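Local coordinates for immunity 23 family protein (Burkholderia dolosa AU0158, PDB 5FFP), which probably serves as the immunity protein (CdiI) of a contact-dependent growth inhibition system, protecting the cell by neutralising a cognate toxin, at residues A[68-72]-A[73-77]. Sequence-based numbering, arbitrary orientation.
Sequences FHISP and EDAYR
S71 is the N-cap of helix 72-83, which the chain enters through a short link after helix 65-69, and its side chain meets E73. Serine suits the position because its short side chain can fold back on the first turn, where backbone N-H groups have no preceding carbonyl to bind. From CB, which lies 3.8 Å from D74 OD1, the side chain runs to OG, set anti to the S71 backbone N (chi1 174°); there OG accepts a weak, bent bond from E73 N at 3.2 Å and also touches E73 CB. P72 follows as the first helical residue, where a ring in place of an N-H costs no helical bond and holds phi near its helical value. Regular bonding then begins: A75 N donates to S71 O at 2.9 Å and Y76 N to P72 O, both nearly straight at hydrogen. Acidic E73 and D74 suit this end of the helix, whose dipole probably stabilises negative charge. E73 extends away to a salt bridge with R132, while D74 OD1 has a long one with R77 NH2, a turn further on. I70 has left helical geometry, and its chi1 of 66° turns CG1 toward A75. A75, small and buried, also touches I124 of strand 120-127, consistent with close packing of the helix there, and Y76 OH is hydrogen-bonded to K128 O. The isoleucine branch packs on A75, CG1 against its CB, and CD1 ends 3.8 Å from A75 N.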
loop_
_atom_site.group_PDB
_atom_site.type_symbol
_atom_site.label_atom_id
_atom_site.label_comp_id
_atom_site.label_asym_id
_atom_site.label_seq_id
_atom_site.Cartn_x
_atom_site.Cartn_y
_atom_site.Cartn_z
ATOM N N PHE A 68 -6.436 12.436 16.518
ATOM C CA PHE A 68 -7.595 13.131 17.072
ATOM C C PHE A 68 -7.219 14.527 17.547
ATOM O O PHE A 68 -7.914 15.492 17.237
ATOM C CB PHE A 68 -8.223 12.344 18.226
ATOM C CG PHE A 68 -9.623 12.761 18.523
ATOM C CD1 PHE A 68 -9.871 13.902 19.271
ATOM C CD2 PHE A 68 -10.696 12.047 18.019
ATOM C CE1 PHE A 68 -11.161 14.317 19.527
ATOM C CE2 PHE A 68 -11.994 12.454 18.265
ATOM C CZ PHE A 68 -12.224 13.593 19.026
ATOM N N HIS A 69 -6.109 14.630 18.273
ATOM C CA HIS A 69 -5.768 15.860 18.989
ATOM C C HIS A 69 -4.882 16.849 18.236
ATOM O O HIS A 69 -4.751 17.995 18.665
ATOM C CB HIS A 69 -5.149 15.527 20.354
ATOM C CG HIS A 69 -6.154 15.021 21.341
ATOM N ND1 HIS A 69 -6.195 13.711 21.764
ATOM C CD2 HIS A 69 -7.197 15.644 21.942
ATOM C CE1 HIS A 69 -7.203 13.553 22.604
ATOM N NE2 HIS A 69 -7.828 14.710 22.728
ATOM N N ILE A 70 -4.288 16.438 17.121
ATOM C CA ILE A 70 -3.427 17.349 16.369
ATOM C C ILE A 70 -4.284 18.149 15.389
ATOM O O ILE A 70 -5.498 18.052 15.407
ATOM C CB ILE A 70 -2.251 16.613 15.683
ATOM C CG1 ILE A 70 -2.749 15.662 14.592
ATOM C CG2 ILE A 70 -1.420 15.856 16.719
ATOM C CD1 ILE A 70 -1.631 14.930 13.888
ATOM N N SER A 71 -3.640 18.974 14.576
ATOM C CA SER A 71 -4.327 19.817 13.611
ATOM C C SER A 71 -5.003 18.970 12.529
ATOM O O SER A 71 -4.540 17.858 12.244
ATOM C CB SER A 71 -3.318 20.780 12.966
ATOM O OG SER A 71 -3.900 21.541 11.922
ATOM N N PRO A 72 -6.109 19.478 11.934
ATOM C CA PRO A 72 -6.685 18.835 10.743
ATOM C C PRO A 72 -5.680 18.767 9.604
ATOM O O PRO A 72 -5.557 17.725 8.943
ATOM C CB PRO A 72 -7.845 19.762 10.352
ATOM C CG PRO A 72 -7.659 21.022 11.138
ATOM C CD PRO A 72 -6.901 20.646 12.370
ATOM N N GLU A 73 -4.960 19.872 9.395
ATOM C CA GLU A 73 -3.887 19.987 8.384
ATOM C C GLU A 73 -2.797 18.914 8.519
ATOM O O GLU A 73 -2.421 18.263 7.547
ATOM C CB GLU A 73 -3.271 21.396 8.476
ATOM C CG GLU A 73 -2.039 21.683 7.619
ATOM C CD GLU A 73 -1.657 23.165 7.640
ATOM O OE1 GLU A 73 -2.554 24.047 7.577
ATOM O OE2 GLU A 73 -0.441 23.460 7.717
ATOM N N ASP A 74 -2.312 18.720 9.735
ATOM C CA ASP A 74 -1.246 17.756 9.976
ATOM C C ASP A 74 -1.777 16.328 9.939
ATOM O O ASP A 74 -1.144 15.453 9.362
ATOM C CB ASP A 74 -0.541 18.038 11.311
ATOM C CG ASP A 74 0.173 19.381 11.323
ATOM O OD1 ASP A 74 -0.316 20.335 10.687
ATOM O OD2 ASP A 74 1.223 19.493 11.975
ATOM N N ALA A 75 -2.942 16.095 10.538
ATOM C CA ALA A 75 -3.549 14.756 10.547
ATOM C C ALA A 75 -3.817 14.232 9.118
ATOM O O ALA A 75 -3.471 13.095 8.784
ATOM C CB ALA A 75 -4.834 14.761 11.362
ATOM N N TYR A 76 -4.422 15.071 8.285
ATOM C CA TYR A 76 -4.692 14.704 6.894
ATOM C C TYR A 76 -3.424 14.352 6.111
ATOM O O TYR A 76 -3.444 13.455 5.278
ATOM C CB TYR A 76 -5.427 15.839 6.191
ATOM C CG TYR A 76 -5.797 15.556 4.748
ATOM C CD1 TYR A 76 -6.840 14.699 4.437
ATOM C CD2 TYR A 76 -5.111 16.160 3.705
ATOM C CE1 TYR A 76 -7.189 14.447 3.120
ATOM C CE2 TYR A 76 -5.445 15.914 2.390
ATOM C CZ TYR A 76 -6.477 15.051 2.100
ATOM O OH TYR A 76 -6.825 14.807 0.791
ATOM N N ARG A 77 -2.334 15.061 6.382
ATOM C CA ARG A 77 -1.048 14.779 5.748
ATOM C C ARG A 77 -0.493 13.455 6.229
ATOM O O ARG A 77 0.018 12.676 5.445
ATOM C CB ARG A 77 -0.038 15.880 6.062
ATOM C CG ARG A 77 1.279 15.734 5.315
ATOM C CD ARG A 77 2.049 17.050 5.259
ATOM N NE ARG A 77 2.353 17.562 6.600
ATOM C CZ ARG A 77 1.788 18.623 7.184
ATOM N NH1 ARG A 77 0.854 19.340 6.560
ATOM N NH2 ARG A 77 2.163 18.972 8.410
#